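Local coordinates for sensor protein, Kinase (Polaromonas sp. JS666, PDB 3GRC) that probably works in two-component signalling, where its CheY-like receiver domain would accept a phosphoryl group within a sensor histidine kinase, at residues A[67-72]-A[83-88]; A[24-29]-A[119-124]. All coordinates share one frame; numbering follows the deposited sequence.

Contact 1 (A[67-72]-A[83-88])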
ATOM      1  N   SER A  67      -6.306   8.347  -6.110  1.00 34.81           N
ATOM      2  CA  SER A  67      -7.705   8.565  -5.753  1.00 34.88           C
ATOM      3  C   SER A  67      -8.049   7.720  -4.529  1.00 34.23           C
ATOM      4  O   SER A  67      -8.747   8.170  -3.614  1.00 34.38           O
ATOM      5  CB  SER A  67      -8.615   8.165  -6.919  1.00 36.74           C
ATOM      6  OG  SER A  67      -9.969   8.099  -6.501  1.00 35.95           O
ATOM      7  N   LEU A  68      -7.563   6.484  -4.528  1.00 32.03           N
ATOM      8  CA  LEU A  68      -7.793   5.573  -3.420  1.00 30.78           C
ATOM      9  C   LEU A  68      -7.172   6.141  -2.148  1.00 30.20           C
ATOM     10  O   LEU A  68      -7.825   6.204  -1.108  1.00 30.55           O
ATOM     11  CB  LEU A  68      -7.183   4.207  -3.729  1.00 31.19           C
ATOM     12  CG  LEU A  68      -7.100   3.187  -2.588  1.00 30.89           C
ATOM     13  CD1 LEU A  68      -8.436   3.060  -1.864  1.00 29.57           C
ATOM     14  CD2 LEU A  68      -6.669   1.854  -3.175  1.00 29.51           C
ATOM     15  N   ILE A  69      -5.915   6.574  -2.240  1.00 28.68           N
ATOM     16  CA  ILE A  69      -5.216   7.118  -1.077  1.00 27.91           C
ATOM     17  C   ILE A  69      -5.892   8.375  -0.523  1.00 29.42           C
ATOM     18  O   ILE A  69      -5.982   8.547   0.695  1.00 27.87           O
ATOM     19  CB  ILE A  69      -3.727   7.414  -1.401  1.00 24.63           C
ATOM     20  CG1 ILE A  69      -2.997   6.110  -1.725  1.00 24.74           C
ATOM     21  CG2 ILE A  69      -3.054   8.061  -0.208  1.00 21.39           C
ATOM     22  CD1 ILE A  69      -1.576   6.293  -2.202  1.00 28.17           C
ATOM     23  N   ARG A  70      -6.361   9.246  -1.411  1.00 30.20           N
ATOM     24  CA  ARG A  70      -7.045  10.461  -0.986  1.00 33.67           C
ATOM     25  C   ARG A  70      -8.297  10.085  -0.201  1.00 33.31           C
ATOM     26  O   ARG A  70      -8.562  10.651   0.861  1.00 33.94           O
ATOM     27  CB  ARG A  70      -7.442  11.319  -2.190  1.00 37.07           C
ATOM     28  CG  ARG A  70      -6.284  12.059  -2.831  1.00 43.05           C
ATOM     29  CD  ARG A  70      -6.745  13.013  -3.928  1.00 47.97           C
ATOM     30  NE  ARG A  70      -5.612  13.649  -4.604  1.00 53.33           N
ATOM     31  CZ  ARG A  70      -4.681  14.389  -4.000  1.00 55.69           C
ATOM     32  NH1 ARG A  70      -4.726  14.607  -2.687  1.00 56.58           N
ATOM     33  NH2 ARG A  70      -3.694  14.914  -4.712  1.00 57.52           N
ATOM     34  N   ALA A  71      -9.055   9.121  -0.723  1.00 32.76           N
ATOM     35  CA  ALA A  71     -10.283   8.675  -0.073  1.00 33.17           C
ATOM     36  C   ALA A  71      -9.989   8.126   1.324  1.00 34.57           C
ATOM     37  O   ALA A  71     -10.735   8.380   2.270  1.00 34.41           O
ATOM     38  CB  ALA A  71     -10.973   7.614  -0.931  1.00 32.89           C
ATOM     39  N   LEU A  72      -8.890   7.385   1.457  1.00 35.21           N
ATOM     40  CA  LEU A  72      -8.504   6.821   2.754  1.00 34.81           C
ATOM     41  C   LEU A  72      -8.118   7.892   3.783  1.00 33.99           C
ATOM     42  O   LEU A  72      -8.399   7.755   4.974  1.00 31.29           O
ATOM     43  CB  LEU A  72      -7.345   5.838   2.568  1.00 34.50           C
ATOM     44  CG  LEU A  72      -7.711   4.549   1.829  1.00 35.09           C
ATOM     45  CD1 LEU A  72      -6.459   3.866   1.317  1.00 34.42           C
ATOM     46  CD2 LEU A  72      -8.484   3.642   2.765  1.00 33.84           C
ATOM     47  N   ILE A  83       0.902   3.789   4.512  1.00 21.30           N
ATOM     48  CA  ILE A  83       0.747   3.430   3.115  1.00 20.40           C
ATOM     49  C   ILE A  83       2.067   3.529   2.341  1.00 22.71           C
ATOM     50  O   ILE A  83       2.792   4.516   2.461  1.00 23.66           O
ATOM     51  CB  ILE A  83      -0.271   4.343   2.416  1.00 22.20           C
ATOM     52  CG1 ILE A  83      -1.643   4.196   3.061  1.00 21.75           C
ATOM     53  CG2 ILE A  83      -0.321   4.011   0.923  1.00 21.63           C
ATOM     54  CD1 ILE A  83      -2.748   4.909   2.312  1.00 25.75           C
ATOM     55  N   VAL A  84       2.361   2.498   1.554  1.00 20.97           N
ATOM     56  CA  VAL A  84       3.557   2.443   0.716  1.00 19.44           C
ATOM     57  C   VAL A  84       3.084   2.204  -0.718  1.00 19.03           C
ATOM     58  O   VAL A  84       2.374   1.236  -0.990  1.00 18.63           O
ATOM     59  CB  VAL A  84       4.511   1.263   1.131  1.00 19.43           C
ATOM     60  CG1 VAL A  84       5.617   1.095   0.110  1.00 17.31           C
ATOM     61  CG2 VAL A  84       5.112   1.519   2.502  1.00 18.78           C
ATOM     62  N   VAL A  85       3.463   3.089  -1.635  1.00 19.32           N
ATOM     63  CA  VAL A  85       3.083   2.925  -3.031  1.00 18.02           C
ATOM     64  C   VAL A  85       4.125   2.015  -3.683  1.00 19.25           C
ATOM     65  O   VAL A  85       5.327   2.207  -3.489  1.00 20.00           O
ATOM     66  CB  VAL A  85       3.071   4.284  -3.791  1.00 19.08           C
ATOM     67  CG1 VAL A  85       3.005   4.042  -5.288  1.00 16.95           C
ATOM     68  CG2 VAL A  85       1.898   5.116  -3.354  1.00 20.18           C
ATOM     69  N   VAL A  86       3.658   1.015  -4.425  1.00 18.26           N
ATOM     70  CA  VAL A  86       4.533   0.080  -5.130  1.00 19.72           C
ATOM     71  C   VAL A  86       3.911   0.067  -6.508  1.00 22.34           C
ATOM     72  O   VAL A  86       2.863  -0.547  -6.726  1.00 22.23           O
ATOM     73  CB  VAL A  86       4.482  -1.348  -4.533  1.00 21.57           C
ATOM     74  CG1 VAL A  86       5.460  -2.255  -5.286  1.00 20.01           C
ATOM     75  CG2 VAL A  86       4.810  -1.314  -3.043  1.00 17.77           C
ATOM     76  N   SER A  87       4.553   0.759  -7.439  1.00 23.04           N
ATOM     77  CA  SER A  87       4.004   0.879  -8.767  1.00 26.35           C
ATOM     78  C   SER A  87       5.077   1.179  -9.790  1.00 28.89           C
ATOM     79  O   SER A  87       6.144   1.697  -9.455  1.00 30.54           O
ATOM     80  CB  SER A  87       2.940   1.989  -8.755  1.00 23.58           C
ATOM     81  OG  SER A  87       2.250   2.068  -9.974  1.00 25.01           O
ATOM     82  N   ALA A  88       4.770   0.858 -11.042  1.00 31.44           N
ATOM     83  CA  ALA A  88       5.675   1.059 -12.164  1.00 33.78           C
ATOM     84  C   ALA A  88       6.024   2.529 -12.408  1.00 35.35           C
ATOM     85  O   ALA A  88       7.167   2.876 -12.710  1.00 37.30           O
ATOM     86  CB  ALA A  88       5.056   0.457 -13.420  1.00 33.78           C
TER
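The CB of Ile69, in helix 65-73, is directed at strand 82-86, and two branches of the side chain meet Ile83 and Val85. Ile69 CD1 makes the closest approach, 3.8 Å from Val85 CG2, with the two side chains roughly perpendicular. In Ile69, CD1 lies anti to CA (chi2 174°), which stretches the ethyl branch out toward the strand. The shorter branch, Ile69 CG2, lies 4.0 Å from Ile83 CD1, and here the two isoleucines lie alongside each other, running opposite ways. Ile83 CD1 is shared, since Leu72 CD1 also comes to 4.0 Å from it, about one helical turn on from Ile69. This methyl cluster is the close part of the contact, and all four residues are buried. The other side of the helix turns outward: Arg70 is exposed and Ser67 partly so. Met54 and Leu43 add to the apolar surroundings of Leu72, and Val56 touches Ile83. The short helix and strand segments run nearly antiparallel, at 175°, as in the beta-alpha-beta crossover of strand 53-56, helix 65-73 and strand 82-86. With no polar group between the side chains, what joins helix and strand here is aliphatic packing, consistent with hydrophobic burial.

Contact 2 (A[24-29]-A[119-124])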
ATOM      1  N   LEU A  24       3.939 -13.252  -0.968  1.00 16.75           N
ATOM      2  CA  LEU A  24       5.069 -14.116  -0.605  1.00 16.59           C
ATOM      3  C   LEU A  24       6.268 -13.371   0.006  1.00 18.74           C
ATOM      4  O   LEU A  24       6.853 -13.862   0.972  1.00 18.38           O
ATOM      5  CB  LEU A  24       5.525 -14.928  -1.819  1.00 15.06           C
ATOM      6  CG  LEU A  24       4.450 -15.919  -2.263  1.00 16.81           C
ATOM      7  CD1 LEU A  24       4.785 -16.470  -3.658  1.00 13.29           C
ATOM      8  CD2 LEU A  24       4.337 -17.037  -1.210  1.00 16.23           C
HETATM    9  N   MSE A  25       6.645 -12.211  -0.548  1.00 17.28           N
HETATM   10  CA  MSE A  25       7.762 -11.408   0.016  1.00 20.46           C
HETATM   11  C   MSE A  25       7.426 -10.922   1.439  1.00 19.68           C
HETATM   12  O   MSE A  25       8.274 -10.911   2.336  1.00 20.19           O
HETATM   13  CB  MSE A  25       8.044 -10.147  -0.832  1.00 21.95           C
HETATM   14  CG  MSE A  25       8.648 -10.346  -2.186  1.00 24.20           C
HETATM   15 SE   MSE A  25       9.000  -8.598  -3.017  1.00 30.49          SE
HETATM   16  CE  MSE A  25      10.019  -9.323  -4.531  1.00 25.87           C
ATOM     17  N   LEU A  26       6.190 -10.486   1.627  1.00 17.36           N
ATOM     18  CA  LEU A  26       5.778  -9.986   2.923  1.00 19.37           C
ATOM     19  C   LEU A  26       5.859 -11.077   3.981  1.00 21.65           C
ATOM     20  O   LEU A  26       6.286 -10.827   5.113  1.00 21.53           O
ATOM     21  CB  LEU A  26       4.364  -9.423   2.848  1.00 18.51           C
ATOM     22  CG  LEU A  26       4.326  -8.110   2.076  1.00 21.93           C
ATOM     23  CD1 LEU A  26       2.938  -7.444   2.157  1.00 20.65           C
ATOM     24  CD2 LEU A  26       5.376  -7.218   2.674  1.00 22.90           C
ATOM     25  N   GLU A  27       5.452 -12.281   3.598  1.00 21.50           N
ATOM     26  CA  GLU A  27       5.495 -13.413   4.504  1.00 24.76           C
ATOM     27  C   GLU A  27       6.956 -13.640   4.922  1.00 25.51           C
ATOM     28  O   GLU A  27       7.239 -13.843   6.094  1.00 24.29           O
ATOM     29  CB  GLU A  27       4.921 -14.672   3.840  1.00 26.01           C
ATOM     30  CG  GLU A  27       4.988 -15.924   4.725  1.00 33.16           C
ATOM     31  CD  GLU A  27       4.276 -17.121   4.114  1.00 37.39           C
ATOM     32  OE1 GLU A  27       4.619 -17.511   2.980  1.00 37.82           O
ATOM     33  OE2 GLU A  27       3.366 -17.673   4.774  1.00 42.48           O
ATOM     34  N   LYS A  28       7.890 -13.601   3.982  1.00 25.54           N
ATOM     35  CA  LYS A  28       9.282 -13.785   4.377  1.00 28.94           C
ATOM     36  C   LYS A  28       9.697 -12.701   5.382  1.00 28.62           C
ATOM     37  O   LYS A  28      10.480 -12.959   6.288  1.00 30.77           O
ATOM     38  CB  LYS A  28      10.204 -13.738   3.162  1.00 29.63           C
ATOM     39  CG  LYS A  28      10.091 -14.949   2.264  1.00 32.81           C
ATOM     40  CD  LYS A  28      10.506 -16.205   2.991  1.00 34.03           C
ATOM     41  CE  LYS A  28      10.664 -17.354   2.017  1.00 36.99           C
ATOM     42  NZ  LYS A  28      10.955 -18.632   2.721  1.00 39.00           N
ATOM     43  N   GLY A  29       9.154 -11.498   5.224  1.00 27.15           N
ATOM     44  CA  GLY A  29       9.497 -10.402   6.109  1.00 24.56           C
ATOM     45  C   GLY A  29       8.731 -10.342   7.422  1.00 24.74           C
ATOM     46  O   GLY A  29       8.837  -9.353   8.149  1.00 26.63           O
ATOM     47  N   LEU A 119      11.864  -2.867   4.735  1.00 19.63           N
ATOM     48  CA  LEU A 119      12.379  -1.765   5.539  1.00 21.75           C
ATOM     49  C   LEU A 119      11.370  -0.617   5.562  1.00 22.28           C
ATOM     50  O   LEU A 119      11.012  -0.118   6.634  1.00 23.27           O
ATOM     51  CB  LEU A 119      13.713  -1.269   4.980  1.00 19.31           C
ATOM     52  CG  LEU A 119      14.321  -0.061   5.699  1.00 22.19           C
ATOM     53  CD1 LEU A 119      14.559  -0.400   7.177  1.00 21.21           C
ATOM     54  CD2 LEU A 119      15.624   0.335   5.024  1.00 22.65           C
ATOM     55  N   SER A 120      10.907  -0.218   4.378  1.00 22.85           N
ATOM     56  CA  SER A 120       9.924   0.857   4.242  1.00 22.40           C
ATOM     57  C   SER A 120       8.635   0.582   5.023  1.00 23.21           C
ATOM     58  O   SER A 120       8.124   1.471   5.694  1.00 25.02           O
ATOM     59  CB  SER A 120       9.583   1.103   2.767  1.00 21.84           C
ATOM     60  OG  SER A 120      10.689   1.617   2.043  1.00 22.34           O
ATOM     61  N   LEU A 121       8.097  -0.632   4.950  1.00 22.88           N
ATOM     62  CA  LEU A 121       6.873  -0.911   5.704  1.00 23.49           C
ATOM     63  C   LEU A 121       7.119  -0.780   7.212  1.00 25.04           C
ATOM     64  O   LEU A 121       6.299  -0.209   7.922  1.00 24.94           O
ATOM     65  CB  LEU A 121       6.307  -2.298   5.362  1.00 19.97           C
ATOM     66  CG  LEU A 121       5.595  -2.397   4.006  1.00 19.62           C
ATOM     67  CD1 LEU A 121       5.469  -3.851   3.603  1.00 22.16           C
ATOM     68  CD2 LEU A 121       4.225  -1.743   4.068  1.00 19.59           C
ATOM     69  N   HIS A 122       8.242  -1.303   7.698  1.00 27.18           N
ATOM     70  CA  HIS A 122       8.575  -1.196   9.123  1.00 30.48           C
ATOM     71  C   HIS A 122       8.658   0.278   9.515  1.00 31.42           C
ATOM     72  O   HIS A 122       8.077   0.690  10.514  1.00 31.41           O
ATOM     73  CB  HIS A 122       9.911  -1.888   9.427  1.00 32.35           C
ATOM     74  CG  HIS A 122       9.792  -3.373   9.588  1.00 34.28           C
ATOM     75  ND1 HIS A 122      10.828  -4.237   9.302  1.00 36.69           N
ATOM     76  CD2 HIS A 122       8.757  -4.138   9.993  1.00 34.60           C
ATOM     77  CE1 HIS A 122      10.428  -5.480   9.522  1.00 37.46           C
ATOM     78  NE2 HIS A 122       9.179  -5.449   9.940  1.00 35.95           N
ATOM     79  N   ARG A 123       9.385   1.057   8.714  1.00 32.86           N
ATOM     80  CA  ARG A 123       9.542   2.491   8.927  1.00 36.37           C
ATOM     81  C   ARG A 123       8.171   3.161   8.936  1.00 36.49           C
ATOM     82  O   ARG A 123       7.818   3.861   9.886  1.00 37.01           O
ATOM     83  CB  ARG A 123      10.371   3.119   7.794  1.00 40.14           C
ATOM     84  CG  ARG A 123      11.781   3.562   8.160  1.00 43.87           C
ATOM     85  CD  ARG A 123      12.656   2.376   8.502  1.00 49.65           C
ATOM     86  NE  ARG A 123      14.036   2.750   8.816  1.00 53.37           N
ATOM     87  CZ  ARG A 123      14.875   3.343   7.968  1.00 55.33           C
ATOM     88  NH1 ARG A 123      14.487   3.649   6.733  1.00 54.11           N
ATOM     89  NH2 ARG A 123      16.115   3.617   8.355  1.00 56.15           N
ATOM     90  N   ALA A 124       7.404   2.940   7.869  1.00 35.06           N
ATOM     91  CA  ALA A 124       6.080   3.547   7.728  1.00 36.04           C
ATOM     92  C   ALA A 124       5.145   3.254   8.895  1.00 37.02           C
ATOM     93  O   ALA A 124       4.461   4.150   9.397  1.00 36.54           O
ATOM     94  CB  ALA A 124       5.441   3.101   6.427  1.00 34.24           C
TER
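Leu26 and Leu121 make the apolar part of this contact, one methyl from each. Leu26 CD2 and Leu121 CD1 stand 3.5 Å apart, tighter than usual for two carbons, while the side chains themselves are set nearly square to one another. The CB of Leu121 faces helix 16-28 directly. Leu26 starts out less directly aimed, and its end makes up the difference: CG lies anti to the carbonyl carbon (chi1 -72°), and the CD2 branch is the one turned to Leu121. Both leucines are buried, and Phe31, in the loop after helix 16-28, touches each of them.

The polar approach is looser and lies nearer the surface. Gly29, the first residue to leave helical geometry after helix 16-28, presents its carbonyl O obliquely to the imidazole of His122, 4.3 Å from NE2, a distance too long for a hydrogen bond. His122 is exposed, and its ring also meets that of Phe31, with the planes turned by about 40°.

The pairing thus joins the C-terminal end of helix 16-28 to the middle of helix 114-128, two helices on the same face of the parallel sheet. Ile118 extends the packing on Leu26 from within helix 114-128, and Leu26 also packs on Ile9 and Ile11 of strand 8-12.

Contacts 1 and 2 lie with their centres about 17 Å apart, on opposite faces of one five-stranded parallel sheet. Along the chain, contact 1 is nested inside the long loop that contact 2 closes: helix 16-28 comes first, then helix 65-73 and strand 82-86, and helix 114-128 last. Strand 82-86 is where they meet, because Val84, on the face away from helix 65-73, puts its CG2 3.7 Å from Leu121 CD2. The strand therefore supplies Ile83 and Val85 to contact 1 and turns Val84 to contact 2. Together they display the alpha-beta-alpha (three-layer) sandwich of the CheY-like receiver fold, built from alternating strands and helices.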